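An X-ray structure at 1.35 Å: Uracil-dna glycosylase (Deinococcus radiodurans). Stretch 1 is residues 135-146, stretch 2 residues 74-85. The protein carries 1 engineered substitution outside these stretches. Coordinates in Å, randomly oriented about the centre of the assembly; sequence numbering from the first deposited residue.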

# COMPACT_ATOMS: atom_id res chain seq x y z
N GLU A 135 6.41 1.97 10.09
CA GLU A 135 6.95 1.52 11.37
C GLU A 135 5.91 1.42 12.50
O GLU A 135 6.21 0.81 13.54
CB GLU A 135 8.05 2.48 11.79
CG GLU A 135 9.29 2.40 10.90
CD GLU A 135 10.33 3.51 11.12
OE1 GLU A 135 10.04 4.60 11.64
OE2 GLU A 135 11.48 3.29 10.70
N GLN A 136 4.76 2.08 12.31
CA GLN A 136 3.64 2.02 13.28
C GLN A 136 2.59 1.01 12.93
O GLN A 136 1.54 1.01 13.52
CB GLN A 136 2.97 3.37 13.35
CG GLN A 136 3.80 4.48 13.92
CD GLN A 136 2.91 5.73 13.84
OE1 GLN A 136 1.93 5.80 14.59
NE2 GLN A 136 3.23 6.69 12.98
N GLY A 137 2.79 0.15 11.93
CA GLY A 137 1.78 -0.85 11.60
C GLY A 137 0.90 -0.48 10.45
O GLY A 137 -0.10 -1.18 10.26
N VAL A 138 1.28 0.51 9.66
CA VAL A 138 0.50 0.88 8.46
C VAL A 138 1.16 0.24 7.25
O VAL A 138 2.26 0.63 6.85
CB VAL A 138 0.46 2.39 8.27
CG1 VAL A 138 -0.40 2.73 7.05
CG2 VAL A 138 -0.12 3.09 9.52
N LEU A 139 0.50 -0.77 6.67
CA LEU A 139 1.00 -1.46 5.51
C LEU A 139 0.62 -0.65 4.29
O LEU A 139 -0.56 -0.48 4.01
CB LEU A 139 0.43 -2.88 5.46
CG LEU A 139 0.90 -3.76 4.31
CD1 LEU A 139 2.36 -4.14 4.43
CD2 LEU A 139 0.11 -5.08 4.35
N LEU A 140 1.63 -0.16 3.58
CA LEU A 140 1.43 0.72 2.44
C LEU A 140 1.49 -0.06 1.13
O LEU A 140 2.53 -0.17 0.49
CB LEU A 140 2.46 1.86 2.52
CG LEU A 140 2.28 2.80 3.74
CD1 LEU A 140 3.52 3.64 3.89
CD2 LEU A 140 1.11 3.68 3.47
N LEU A 141 0.35 -0.60 0.75
CA LEU A 141 0.23 -1.55 -0.35
C LEU A 141 -0.39 -0.88 -1.58
O LEU A 141 -1.07 0.11 -1.48
CB LEU A 141 -0.60 -2.77 0.08
CG LEU A 141 -0.38 -4.14 -0.58
CD1 LEU A 141 1.07 -4.60 -0.40
CD2 LEU A 141 -1.38 -5.18 -0.04
N ASN A 142 -0.15 -1.49 -2.74
CA ASN A 142 -0.96 -1.22 -3.95
C ASN A 142 -1.51 -2.53 -4.47
O ASN A 142 -0.92 -3.59 -4.21
CB ASN A 142 -0.06 -0.60 -5.03
CG ASN A 142 0.23 0.88 -4.82
OD1 ASN A 142 -0.68 1.68 -4.64
ND2 ASN A 142 1.52 1.27 -4.93
N ALA A 143 -2.63 -2.46 -5.20
CA ALA A 143 -3.21 -3.65 -5.75
C ALA A 143 -2.29 -4.38 -6.72
O ALA A 143 -2.36 -5.63 -6.83
CB ALA A 143 -4.55 -3.34 -6.39
N VAL A 144 -1.53 -3.58 -7.47
CA VAL A 144 -0.56 -4.05 -8.45
C VAL A 144 0.76 -3.47 -8.01
O VAL A 144 0.82 -2.28 -7.63
CB VAL A 144 -1.00 -3.56 -9.88
CG1 VAL A 144 0.12 -3.56 -10.90
CG2 VAL A 144 -2.23 -4.34 -10.32
N LEU A 145 1.85 -4.27 -8.05
CA LEU A 145 3.11 -3.86 -7.41
C LEU A 145 4.23 -3.43 -8.32
O LEU A 145 5.33 -3.06 -7.86
CB LEU A 145 3.57 -4.97 -6.46
CG LEU A 145 2.63 -5.26 -5.27
CD1 LEU A 145 3.30 -6.28 -4.39
CD2 LEU A 145 2.38 -4.02 -4.40
N THR A 146 3.93 -3.38 -9.63
CA THR A 146 4.89 -2.80 -10.60
C THR A 146 4.09 -2.03 -11.66
O THR A 146 2.86 -2.18 -11.78
CB THR A 146 5.70 -3.91 -11.31
OG1 THR A 146 4.83 -4.88 -11.90
CG2 THR A 146 6.68 -4.61 -10.36
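Stretch 2 74-85: EVKVLILGQDPY

Stretch 2 lies alongside stretch 1 as its parallel neighbour in a β-sheet: strand 77-81 runs beside strand 138-142, their N-to-C directions 23° apart (signed crossing angle -23°) and their axes 4.4 Å apart at closest approach. It begins outside the strand with Glu 74, whose carbonyl O lies 3.2 Å from Gly 137 CA; a side chain on Gly 137 would strike that oxygen, so glycine fits here. Val 75 rests its CG2 4.3 Å from Leu 139 CB. At Lys 76 the backbone pairing starts: Lys 76 N and Val 77 N both donate to Gly 137 O, at 2.9 and 3.2 Å.

From there the ladder alternates as parallel strands require. Val 77 O accepts from Leu 139 N (2.8 Å), Ile 79 N donates to Leu 139 O (2.9 Å), and Ile 79 O accepts from Leu 141 N (2.9 Å). Paired residues share a face. Val 77 and Ile 79 lie with Val 138 and Leu 140, Ile 79 CD1 reaching within 3.8 Å of Val 138 CG1 and 4.0 Å of Leu 140 CD2. Leu 78 and Leu 80 join Leu 139 and Leu 141 on the other face, with Leu 78 CD1 3.9 Å from Leu 139 CD2 and Leu 80 CD1 3.7 Å from Leu 141 CB. Branched aliphatic residues suit both buried faces.

Gly 81 donates its N to Leu 141 O (3.0 Å) and accepts at O from Ala 143 N (2.9 Å). Its CA lies 3.2 Å from Asn 142 OD1, where a CB would clash. Past the strand, Gln 82 O accepts from Val 144 N (3.1 Å), while one water links Gln 82 N, Asp 83 O and Asn 142 OD1. Asp 83 OD2 reaches Thr 146 O through another water. Pro 84, which has no amide hydrogen to satisfy, packs CD 3.3 Å from Val 144 O; Tyr 85 turns away.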

# COMPACT_ATOMS: atom_id res chain seq x y z
N GLU A 74 2.36 -7.05 12.82
CA GLU A 74 2.29 -5.66 13.22
C GLU A 74 1.24 -4.87 12.48
O GLU A 74 0.98 -3.74 12.85
CB GLU A 74 3.65 -4.99 12.98
CG GLU A 74 4.74 -5.62 13.83
CD GLU A 74 6.09 -4.95 13.80
OE1 GLU A 74 6.21 -3.79 13.40
OE2 GLU A 74 7.08 -5.60 14.23
N VAL A 75 0.58 -5.45 11.48
CA VAL A 75 -0.37 -4.67 10.68
C VAL A 75 -1.59 -4.28 11.53
O VAL A 75 -2.26 -5.14 12.06
CB VAL A 75 -0.84 -5.46 9.43
CG1 VAL A 75 -1.86 -4.67 8.63
CG2 VAL A 75 0.33 -5.83 8.55
N LYS A 76 -1.86 -2.99 11.61
CA LYS A 76 -3.10 -2.51 12.12
C LYS A 76 -3.92 -1.71 11.14
O LYS A 76 -5.15 -1.61 11.32
CB LYS A 76 -2.91 -1.81 13.44
CG LYS A 76 -2.16 -0.55 13.43
CD LYS A 76 -1.99 -0.11 14.92
CE LYS A 76 -1.61 1.33 15.07
NZ LYS A 76 -1.43 1.53 16.54
N VAL A 77 -3.26 -1.15 10.12
CA VAL A 77 -3.96 -0.43 9.04
C VAL A 77 -3.37 -0.89 7.74
O VAL A 77 -2.13 -1.04 7.64
CB VAL A 77 -3.78 1.10 9.17
CG1 VAL A 77 -4.47 1.84 8.00
CG2 VAL A 77 -4.30 1.61 10.52
N LEU A 78 -4.22 -1.23 6.77
CA LEU A 78 -3.74 -1.59 5.47
C LEU A 78 -4.27 -0.56 4.49
O LEU A 78 -5.45 -0.46 4.31
CB LEU A 78 -4.19 -3.02 5.09
CG LEU A 78 -3.59 -3.61 3.81
CD1 LEU A 78 -3.71 -5.12 3.81
CD2 LEU A 78 -4.26 -3.03 2.56
N ILE A 79 -3.37 0.22 3.91
CA ILE A 79 -3.68 1.19 2.87
C ILE A 79 -3.46 0.52 1.54
O ILE A 79 -2.39 -0.03 1.30
CB ILE A 79 -2.88 2.51 2.98
CG1 ILE A 79 -3.38 3.27 4.20
CG2 ILE A 79 -2.93 3.38 1.73
CD1 ILE A 79 -2.63 4.52 4.52
N LEU A 80 -4.46 0.55 0.65
CA LEU A 80 -4.34 -0.08 -0.65
C LEU A 80 -4.65 0.92 -1.75
O LEU A 80 -5.78 1.40 -1.85
CB LEU A 80 -5.28 -1.28 -0.75
CG LEU A 80 -5.09 -2.21 -1.95
CD1 LEU A 80 -3.74 -2.86 -1.93
CD2 LEU A 80 -6.15 -3.23 -2.10
N GLY A 81 -3.61 1.29 -2.49
CA GLY A 81 -3.76 2.07 -3.72
C GLY A 81 -3.87 1.19 -4.96
O GLY A 81 -4.16 -0.02 -4.88
N GLN A 82 -3.72 1.85 -6.10
CA GLN A 82 -3.88 1.20 -7.38
C GLN A 82 -2.63 0.47 -7.86
O GLN A 82 -2.63 -0.76 -8.06
CB GLN A 82 -4.37 2.26 -8.39
CG GLN A 82 -4.50 1.73 -9.82
CD GLN A 82 -4.93 2.79 -10.79
OE1 GLN A 82 -6.10 3.16 -10.83
NE2 GLN A 82 -4.00 3.25 -11.61
N ASP A 83 -1.58 1.25 -8.09
CA ASP A 83 -0.33 0.72 -8.61
C ASP A 83 0.73 1.77 -8.32
O ASP A 83 0.43 2.88 -7.87
CB ASP A 83 -0.43 0.33 -10.13
CG ASP A 83 -0.56 1.50 -11.08
OD1 ASP A 83 -1.23 2.50 -10.82
OD2 ASP A 83 0.09 1.42 -12.17
N PRO A 84 2.01 1.43 -8.48
CA PRO A 84 3.04 2.35 -8.03
C PRO A 84 3.10 3.62 -8.84
O PRO A 84 2.68 3.68 -10.03
CB PRO A 84 4.34 1.57 -8.21
CG PRO A 84 3.92 0.14 -8.22
CD PRO A 84 2.58 0.15 -8.91
N TYR A 85 3.70 4.67 -8.29
CA TYR A 85 3.98 5.86 -9.09
C TYR A 85 4.83 5.43 -10.33
O TYR A 85 5.69 4.53 -10.23
CB TYR A 85 4.90 6.84 -8.35
CG TYR A 85 4.29 7.56 -7.19
CD1 TYR A 85 3.17 8.37 -7.34
CD2 TYR A 85 4.84 7.42 -5.91
CE1 TYR A 85 2.63 9.07 -6.25
CE2 TYR A 85 4.35 8.14 -4.85
CZ TYR A 85 3.22 8.93 -5.02
OH TYR A 85 2.63 9.66 -3.96
O HOH W 1 4.62 -1.74 14.45
O HOH W 2 -1.74 3.96 -6.10
O HOH W 3 0.73 -1.11 -13.26